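Local structure of beta-glycosidase (Bacteroides caccae, 6T2R) at residues A[117-122]-A[249-254]; A[127-132]-A[141-146]; A[180-185]-A[201-206]. The protein acts as a family 16 glycoside hydrolase, an endo-acting O-glycanase with endo-beta-galactosidase character that cleaves within mucin glycan chains. One frame throughout, in Å; residues are numbered along the deposited sequence.

Contact 1: A[117-122]-A[249-254]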
loop_
_atom_site.group_PDB
_atom_site.type_symbol
_atom_site.label_atom_id
_atom_site.label_comp_id
_atom_site.label_asym_id
_atom_site.label_seq_id
_atom_site.Cartn_x
_atom_site.Cartn_y
_atom_site.Cartn_z
ATOM N N HIS A 117 -4.876 -9.749 -10.594
ATOM C CA HIS A 117 -5.353 -10.163 -11.943
ATOM C C HIS A 117 -4.767 -9.225 -13.009
ATOM O O HIS A 117 -4.985 -8.023 -12.898
ATOM C CB HIS A 117 -6.887 -10.220 -11.966
ATOM C CG HIS A 117 -7.450 -11.147 -10.940
ATOM N ND1 HIS A 117 -7.688 -12.491 -11.205
ATOM C CD2 HIS A 117 -7.760 -10.951 -9.639
ATOM C CE1 HIS A 117 -8.101 -13.085 -10.103
ATOM N NE2 HIS A 117 -8.167 -12.158 -9.118
ATOM N N GLY A 118 -4.033 -9.769 -13.993
ATOM C CA GLY A 118 -3.462 -9.020 -15.125
ATOM C C GLY A 118 -4.525 -8.228 -15.868
ATOM O O GLY A 118 -5.624 -8.727 -16.028
ATOM N N ALA A 119 -4.180 -7.010 -16.281
ATOM C CA ALA A 119 -4.970 -6.088 -17.117
ATOM C C ALA A 119 -4.034 -4.971 -17.582
ATOM O O ALA A 119 -3.298 -4.430 -16.748
ATOM C CB ALA A 119 -6.129 -5.510 -16.341
ATOM N N LYS A 120 -4.037 -4.671 -18.874
ATOM C CA LYS A 120 -3.211 -3.598 -19.458
ATOM C C LYS A 120 -3.719 -2.271 -18.886
ATOM O O LYS A 120 -4.944 -1.969 -19.030
ATOM C CB LYS A 120 -3.279 -3.637 -20.984
ATOM C CG LYS A 120 -2.194 -2.823 -21.674
ATOM C CD LYS A 120 -2.591 -2.343 -23.057
ATOM C CE LYS A 120 -1.442 -2.290 -24.048
ATOM N NZ LYS A 120 -0.291 -1.525 -23.506
ATOM N N GLY A 121 -2.824 -1.537 -18.217
ATOM C CA GLY A 121 -3.127 -0.239 -17.586
ATOM C C GLY A 121 -3.482 -0.343 -16.123
ATOM O O GLY A 121 -3.613 0.699 -15.479
ATOM N N ALA A 122 -3.583 -1.550 -15.581
ATOM C CA ALA A 122 -3.814 -1.730 -14.129
ATOM C C ALA A 122 -2.473 -1.669 -13.357
ATOM O O ALA A 122 -1.431 -2.197 -13.846
ATOM C CB ALA A 122 -4.581 -3.007 -13.892
ATOM N N LEU A 249 -10.987 -5.089 -18.807
ATOM C CA LEU A 249 -11.860 -4.699 -17.673
ATOM C C LEU A 249 -13.195 -5.439 -17.756
ATOM O O LEU A 249 -13.609 -5.863 -18.825
ATOM C CB LEU A 249 -12.059 -3.185 -17.701
ATOM C CG LEU A 249 -10.765 -2.373 -17.764
ATOM C CD1 LEU A 249 -11.069 -0.899 -17.617
ATOM C CD2 LEU A 249 -9.769 -2.805 -16.708
ATOM N N PRO A 250 -13.896 -5.611 -16.611
ATOM C CA PRO A 250 -13.420 -5.113 -15.316
ATOM C C PRO A 250 -12.267 -5.963 -14.756
ATOM O O PRO A 250 -12.026 -7.067 -15.228
ATOM C CB PRO A 250 -14.673 -5.210 -14.438
ATOM C CG PRO A 250 -15.390 -6.416 -14.984
ATOM C CD PRO A 250 -15.182 -6.304 -16.481
ATOM N N VAL A 251 -11.523 -5.402 -13.802
ATOM C CA VAL A 251 -10.381 -6.095 -13.153
ATOM C C VAL A 251 -10.535 -5.944 -11.643
ATOM O O VAL A 251 -11.095 -4.907 -11.186
ATOM C CB VAL A 251 -9.053 -5.560 -13.695
ATOM C CG1 VAL A 251 -8.760 -4.154 -13.188
ATOM C CG2 VAL A 251 -7.923 -6.521 -13.380
ATOM N N GLU A 252 -10.115 -6.972 -10.907
ATOM C CA GLU A 252 -10.171 -6.972 -9.426
ATOM C C GLU A 252 -8.794 -7.235 -8.815
ATOM O O GLU A 252 -7.914 -7.783 -9.492
ATOM C CB GLU A 252 -11.032 -8.086 -8.840
ATOM C CG GLU A 252 -12.128 -8.559 -9.724
ATOM C CD GLU A 252 -12.986 -9.563 -8.992
ATOM O OE1 GLU A 252 -14.199 -9.379 -9.000
ATOM O OE2 GLU A 252 -12.428 -10.445 -8.340
ATOM N N MET A 253 -8.644 -6.794 -7.573
ATOM C CA MET A 253 -7.628 -7.297 -6.623
ATOM C C MET A 253 -8.446 -7.818 -5.457
ATOM O O MET A 253 -9.491 -7.213 -5.164
ATOM C CB MET A 253 -6.650 -6.230 -6.137
ATOM C CG MET A 253 -7.312 -4.996 -5.555
ATOM S SD MET A 253 -6.134 -3.701 -5.020
ATOM C CE MET A 253 -4.801 -4.750 -4.409
ATOM N N GLU A 254 -8.032 -8.949 -4.911
ATOM C CA GLU A 254 -8.707 -9.613 -3.768
ATOM C C GLU A 254 -7.768 -9.539 -2.580
ATOM O O GLU A 254 -6.587 -9.924 -2.719
ATOM C CB GLU A 254 -9.000 -11.080 -4.086
ATOM C CG GLU A 254 -9.409 -11.289 -5.525
ATOM C CD GLU A 254 -9.538 -12.742 -5.914
ATOM O OE1 GLU A 254 -10.365 -13.429 -5.289
ATOM O OE2 GLU A 254 -8.817 -13.161 -6.865
HETATM O O HOH W 1 -5.176 -7.117 -9.545
#
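His117 and Glu254 form a histidine-carboxylate hydrogen bond at one end of a loop-to-strand contact, in which the loop following strand 108-116 lies along the start of strand 251-263. His117 NE2 donates to Glu254 OE2 over 2.6 Å. The carboxylate oxygen sits almost exactly in the imidazole plane and offers its anti side, with the donor 30° out of the carboxylate plane. The same oxygen is in a salt bridge with Arg115, so OE2 receives both the imidazole N-H and the Arg115 NE. Along the ring edge, His117 CD2 comes to 3.2 Å from Glu252 O, and a water bridges loop and strand, accepting from His117 N and donating to Glu252 O. The side chain of Glu252 instead pairs with Arg71. In the beta-sandwich of the family 16 enzymes this seam ties a connecting loop to a long strand. Its apolar part centres on Val251: with chi1 at 72°, CG2 lies anti to the backbone N, facing the loop, 3.6 Å from Ala119 CB, while Ala122 CB is 4.4 Å from Val251 CG1. The backbone carbonyl His117 O lies beside the CG2 methyl of Val251, at 3.3 Å. Ala119 also opens a type II turn, closed by Ala122 N bonding to Ala119 O.

Contact 2: A[127-132]-A[141-146]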
loop_
_atom_site.group_PDB
_atom_site.type_symbol
_atom_site.label_atom_id
_atom_site.label_comp_id
_atom_site.label_asym_id
_atom_site.label_seq_id
_atom_site.Cartn_x
_atom_site.Cartn_y
_atom_site.Cartn_z
ATOM N N TRP A 127 0.262 0.604 0.209
ATOM C CA TRP A 127 1.258 1.637 0.517
ATOM C C TRP A 127 0.839 2.445 1.722
ATOM O O TRP A 127 -0.347 2.352 2.132
ATOM C CB TRP A 127 1.490 2.481 -0.733
ATOM C CG TRP A 127 0.314 3.197 -1.322
ATOM C CD1 TRP A 127 -0.844 2.675 -1.837
ATOM C CD2 TRP A 127 0.276 4.607 -1.629
ATOM N NE1 TRP A 127 -1.614 3.673 -2.388
ATOM C CE2 TRP A 127 -0.957 4.860 -2.266
ATOM C CE3 TRP A 127 1.163 5.674 -1.396
ATOM C CZ2 TRP A 127 -1.319 6.131 -2.681
ATOM C CZ3 TRP A 127 0.803 6.942 -1.802
ATOM C CH2 TRP A 127 -0.422 7.151 -2.440
ATOM N N THR A 128 1.801 3.181 2.276
ATOM C CA THR A 128 1.592 4.021 3.463
ATOM C C THR A 128 2.148 5.427 3.256
ATOM O O THR A 128 3.117 5.615 2.519
ATOM C CB THR A 128 2.184 3.385 4.723
ATOM O OG1 THR A 128 3.601 3.580 4.702
ATOM C CG2 THR A 128 1.775 1.933 4.859
ATOM N N LEU A 129 1.470 6.355 3.924
ATOM C CA LEU A 129 1.713 7.810 3.992
ATOM C C LEU A 129 1.681 8.205 5.462
ATOM O O LEU A 129 1.167 7.455 6.276
ATOM C CB LEU A 129 0.627 8.523 3.180
ATOM C CG LEU A 129 0.787 8.404 1.664
ATOM C CD1 LEU A 129 -0.330 9.134 0.977
ATOM C CD2 LEU A 129 2.150 8.918 1.207
ATOM N N PRO A 130 2.257 9.366 5.842
ATOM C CA PRO A 130 2.166 9.848 7.219
ATOM C C PRO A 130 0.721 10.025 7.675
ATOM O O PRO A 130 -0.081 10.610 6.950
ATOM C CB PRO A 130 2.925 11.186 7.206
ATOM C CG PRO A 130 3.830 11.061 5.982
ATOM C CD PRO A 130 3.037 10.253 4.980
ATOM N N TYR A 131 0.428 9.464 8.854
ATOM C CA TYR A 131 -0.886 9.534 9.533
ATOM C C TYR A 131 -1.207 10.998 9.826
ATOM O O TYR A 131 -2.346 11.417 9.623
ATOM C CB TYR A 131 -0.885 8.747 10.849
ATOM C CG TYR A 131 -2.262 8.684 11.450
ATOM C CD1 TYR A 131 -3.201 7.760 10.990
ATOM C CD2 TYR A 131 -2.640 9.611 12.408
ATOM C CE1 TYR A 131 -4.491 7.751 11.486
ATOM C CE2 TYR A 131 -3.908 9.587 12.949
ATOM C CZ TYR A 131 -4.837 8.663 12.479
ATOM O OH TYR A 131 -6.101 8.705 12.995
ATOM N N GLU A 132 -0.218 11.750 10.291
ATOM C CA GLU A 132 -0.414 13.168 10.719
ATOM C C GLU A 132 -0.419 14.089 9.477
ATOM O O GLU A 132 0.624 14.684 9.158
ATOM C CB GLU A 132 0.661 13.533 11.732
ATOM C CG GLU A 132 0.608 12.695 12.997
ATOM C CD GLU A 132 1.949 12.649 13.715
ATOM O OE1 GLU A 132 2.010 13.211 14.786
ATOM O OE2 GLU A 132 2.936 12.080 13.183
ATOM N N GLY A 141 7.507 14.100 3.885
ATOM C CA GLY A 141 7.011 13.239 4.978
ATOM C C GLY A 141 7.289 11.796 4.693
ATOM O O GLY A 141 7.177 10.948 5.630
ATOM N N GLY A 142 7.583 11.497 3.432
ATOM C CA GLY A 142 7.901 10.125 3.009
ATOM C C GLY A 142 6.696 9.383 2.444
ATOM O O GLY A 142 5.532 9.756 2.734
ATOM N N GLU A 143 6.982 8.326 1.699
ATOM C CA GLU A 143 6.000 7.388 1.111
ATOM C C GLU A 143 6.660 6.005 1.084
ATOM O O GLU A 143 7.884 5.920 0.778
ATOM C CB GLU A 143 5.608 7.825 -0.304
ATOM C CG GLU A 143 4.508 6.962 -0.941
ATOM C CD GLU A 143 4.368 7.162 -2.442
ATOM O OE1 GLU A 143 4.166 6.190 -3.161
ATOM O OE2 GLU A 143 4.474 8.304 -2.882
ATOM N N VAL A 144 5.894 4.975 1.435
ATOM C CA VAL A 144 6.353 3.568 1.449
ATOM C C VAL A 144 5.387 2.760 0.587
ATOM O O VAL A 144 4.226 2.610 0.951
ATOM C CB VAL A 144 6.428 3.039 2.884
ATOM C CG1 VAL A 144 6.840 1.572 2.924
ATOM C CG2 VAL A 144 7.364 3.885 3.731
ATOM N N ASP A 145 5.881 2.264 -0.529
ATOM C CA ASP A 145 5.107 1.417 -1.468
ATOM C C ASP A 145 5.384 -0.036 -1.094
ATOM O O ASP A 145 6.465 -0.535 -1.405
ATOM C CB ASP A 145 5.494 1.807 -2.898
ATOM C CG ASP A 145 5.171 3.264 -3.194
ATOM O OD1 ASP A 145 4.298 3.820 -2.493
ATOM O OD2 ASP A 145 5.788 3.828 -4.108
ATOM N N ILE A 146 4.456 -0.689 -0.417
ATOM C CA ILE A 146 4.598 -2.130 -0.038
ATOM C C ILE A 146 4.350 -3.011 -1.271
ATOM O O ILE A 146 4.976 -4.078 -1.378
ATOM C CB ILE A 146 3.652 -2.455 1.124
ATOM C CG1 ILE A 146 3.870 -1.477 2.285
ATOM C CG2 ILE A 146 3.810 -3.908 1.531
ATOM C CD1 ILE A 146 2.870 -1.538 3.427
#
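Thr128 and Val144 form the hydrogen-bonded pair that clamps two antiparallel strands together: Thr128 N donates to Val144 O over 2.8 Å in the carbonyl plane, and Val144 N returns a nearly straight bond to Thr128 O over 3.0 Å. This is the close-packed part. On the face carrying Thr128 and Val144, Thr128 OG1 rests 3.4 Å from Val144 CB while bonding to Gln228, and Thr128 CG2 meets Ile146 CD1. On the other face Trp127 stands beside Asp145. Its CG lies between the backbone N and the carbonyl carbon (chi1 59°), which brings the six-membered ring alongside Glu143, the carboxylate approaching it at a slant: Trp127 CE3 is 3.5 Å from Glu143 OE1, with ring and carboxylate planes 57° apart. Asp233 holds Trp127 NE1 and Trp138 holds Glu143 OE2. The pairing slackens toward Gly141, where partly exposed Leu129 merely lays CD2 along Glu143 CG at 3.7 Å, and Pro130 CG touches Gly141 O without any bond between the backbones. Glu143, Asp145 and the nearby Glu148 match the Glu-x-Asp-x-x-Glu signature of family 16, whose two glutamates serve as nucleophile and acid/base in relatives, and the face bearing Trp127, Glu143 and Asp145 probably lines the active-site cleft.

Contact 3: A[180-185]-A[201-206]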
loop_
_atom_site.group_PDB
_atom_site.type_symbol
_atom_site.label_atom_id
_atom_site.label_comp_id
_atom_site.label_asym_id
_atom_site.label_seq_id
_atom_site.Cartn_x
_atom_site.Cartn_y
_atom_site.Cartn_z
ATOM N N ILE A 180 10.793 -7.874 -7.333
ATOM C CA ILE A 180 10.895 -9.286 -6.910
ATOM C C ILE A 180 9.755 -10.043 -7.592
ATOM O O ILE A 180 8.679 -9.487 -7.835
ATOM C CB ILE A 180 10.900 -9.384 -5.373
ATOM C CG1 ILE A 180 11.133 -10.820 -4.907
ATOM C CG2 ILE A 180 9.647 -8.783 -4.754
ATOM C CD1 ILE A 180 11.764 -10.926 -3.552
ATOM N N PRO A 181 10.000 -11.282 -8.055
ATOM C CA PRO A 181 8.955 -12.065 -8.704
ATOM C C PRO A 181 7.868 -12.430 -7.693
ATOM O O PRO A 181 8.197 -12.575 -6.501
ATOM C CB PRO A 181 9.656 -13.341 -9.231
ATOM C CG PRO A 181 11.151 -13.010 -9.174
ATOM C CD PRO A 181 11.301 -11.968 -8.078
ATOM N N ILE A 182 6.663 -12.639 -8.226
ATOM C CA ILE A 182 5.493 -13.175 -7.479
ATOM C C ILE A 182 4.919 -14.396 -8.210
ATOM O O ILE A 182 5.266 -14.631 -9.370
ATOM C CB ILE A 182 4.431 -12.067 -7.300
ATOM C CG1 ILE A 182 3.877 -11.590 -8.639
ATOM C CG2 ILE A 182 4.996 -10.898 -6.488
ATOM C CD1 ILE A 182 2.576 -10.856 -8.506
ATOM N N ASN A 183 4.036 -15.126 -7.536
ATOM C CA ASN A 183 3.134 -16.120 -8.164
ATOM C C ASN A 183 1.906 -15.345 -8.602
ATOM O O ASN A 183 1.030 -15.098 -7.795
ATOM C CB ASN A 183 2.808 -17.252 -7.188
ATOM C CG ASN A 183 4.057 -17.887 -6.635
ATOM O OD1 ASN A 183 4.277 -17.885 -5.430
ATOM N ND2 ASN A 183 4.914 -18.362 -7.518
ATOM N N PRO A 184 1.833 -14.883 -9.864
ATOM C CA PRO A 184 0.866 -13.856 -10.259
ATOM C C PRO A 184 -0.605 -14.294 -10.194
ATOM O O PRO A 184 -1.480 -13.431 -10.070
ATOM C CB PRO A 184 1.285 -13.476 -11.701
ATOM C CG PRO A 184 2.029 -14.685 -12.213
ATOM C CD PRO A 184 2.672 -15.332 -10.987
ATOM N N GLU A 185 -0.853 -15.605 -10.262
ATOM C CA GLU A 185 -2.226 -16.175 -10.245
ATOM C C GLU A 185 -2.588 -16.552 -8.794
ATOM O O GLU A 185 -3.748 -16.856 -8.564
ATOM C CB GLU A 185 -2.356 -17.338 -11.253
ATOM C CG GLU A 185 -2.018 -17.004 -12.736
ATOM C CD GLU A 185 -2.390 -15.644 -13.372
ATOM O OE1 GLU A 185 -3.503 -15.105 -13.139
ATOM O OE2 GLU A 185 -1.563 -15.102 -14.148
ATOM N N PHE A 201 11.790 -4.791 3.115
ATOM C CA PHE A 201 10.647 -5.205 2.260
ATOM C C PHE A 201 10.700 -6.708 2.021
ATOM O O PHE A 201 11.781 -7.226 1.756
ATOM C CB PHE A 201 10.681 -4.446 0.940
ATOM C CG PHE A 201 10.368 -2.976 1.085
ATOM C CD1 PHE A 201 9.058 -2.502 1.048
ATOM C CD2 PHE A 201 11.385 -2.062 1.259
ATOM C CE1 PHE A 201 8.778 -1.145 1.186
ATOM C CE2 PHE A 201 11.107 -0.707 1.387
ATOM C CZ PHE A 201 9.817 -0.245 1.335
ATOM N N HIS A 202 9.554 -7.363 2.129
ATOM C CA HIS A 202 9.399 -8.821 1.961
ATOM C C HIS A 202 8.224 -9.049 1.028
ATOM O O HIS A 202 7.273 -8.256 1.062
ATOM C CB HIS A 202 9.162 -9.540 3.303
ATOM C CG HIS A 202 10.299 -9.439 4.257
ATOM N ND1 HIS A 202 10.326 -8.502 5.273
ATOM C CD2 HIS A 202 11.469 -10.123 4.327
ATOM C CE1 HIS A 202 11.452 -8.648 5.958
ATOM N NE2 HIS A 202 12.187 -9.633 5.378
ATOM N N VAL A 203 8.358 -10.074 0.195
ATOM C CA VAL A 203 7.244 -10.764 -0.503
ATOM C C VAL A 203 7.310 -12.246 -0.091
ATOM O O VAL A 203 8.414 -12.832 -0.199
ATOM C CB VAL A 203 7.367 -10.552 -2.023
ATOM C CG1 VAL A 203 6.328 -11.332 -2.769
ATOM C CG2 VAL A 203 7.274 -9.079 -2.383
ATOM N N ASN A 204 6.194 -12.793 0.410
ATOM C CA ASN A 204 6.078 -14.164 0.977
ATOM C C ASN A 204 7.219 -14.455 1.957
ATOM O O ASN A 204 7.705 -15.552 1.933
ATOM C CB ASN A 204 6.019 -15.183 -0.172
ATOM C CG ASN A 204 4.889 -14.844 -1.121
ATOM O OD1 ASN A 204 3.821 -14.452 -0.667
ATOM N ND2 ASN A 204 5.113 -14.929 -2.420
ATOM N N GLY A 205 7.690 -13.506 2.760
ATOM C CA GLY A 205 8.748 -13.824 3.743
ATOM C C GLY A 205 10.163 -13.830 3.167
ATOM O O GLY A 205 11.094 -13.808 3.962
ATOM N N LYS A 206 10.322 -13.744 1.848
ATOM C CA LYS A 206 11.598 -13.494 1.156
ATOM C C LYS A 206 11.925 -11.992 1.226
ATOM O O LYS A 206 11.067 -11.160 0.920
ATOM C CB LYS A 206 11.472 -14.025 -0.274
ATOM C CG LYS A 206 12.710 -13.900 -1.156
ATOM C CD LYS A 206 13.704 -15.065 -1.110
ATOM C CE LYS A 206 15.067 -14.691 -0.550
ATOM N NZ LYS A 206 15.841 -15.881 -0.106
#
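Val203 meets Ile180 and Ile182 with separate branches, and the contact follows from there along the hairpin that joins strands 198-203 and 206-212. With CG1 anti to the backbone N (chi1 175°), Val203 directs that methyl to Ile182 CG2, 4.0 Å away, while Val203 CG2 presses on Ile180 CG2 at 3.4 Å, tighter than ordinary methyl contact. Ile180 and Val203 run past each other in opposite directions, whereas Ile182 crosses the valine at a slant. Tyr190 and Gln158 also touch Val203. Asn204, next in the chain, enters the type I' turn with positive phi and leans toward Asn183, but Asn204 ND2 stays 4.3 Å from Asn183 OD1. Its amide is committed instead to strand 187-195, OD1 taking the backbone N of Val189 and ND2 giving to Asn188. Gly205 takes the next turn position, again with positive phi. At Lys206 the hairpin closes, through Val203 N to Lys206 O at 3.0 Å and Lys206 N to Val203 O at 2.9 Å. Only the aliphatic stem of the lysine touches the other segment: Lys206 CG lies 3.9 Å from Ile180 CD1, and bends at chi2 and chi3 carry the amine away. Attachment between the two segments thus rests on aliphatic carbons, mostly of branched residues, while the backbone bonds of Val203 and Lys206 shape the turn and the Asn204 amide fastens it to strand 187-195.

The three contacts lie in the same sheet-rich body and all fall in the family 16 region. Contact 1 has the widest span: its segments are 127 residues apart, and contacts 2 and 3 follow one another in the intervening chain. The centres of contacts 1 and 2 are 24 Å apart and those of contacts 1 and 3 about 18 Å, and neither pair touches. Contacts 2 and 3, with centres 20 Å apart, do meet, where Phe201 CE1 packs 3.5 Å from Asp145 O and against Val144. Strand 155-161 bridges them, pairing with 143-145 and with 177-181. The strand that opens the probable catalytic signature is therefore backed by the hairpin strand 198-203, while contact 1 lies farther off.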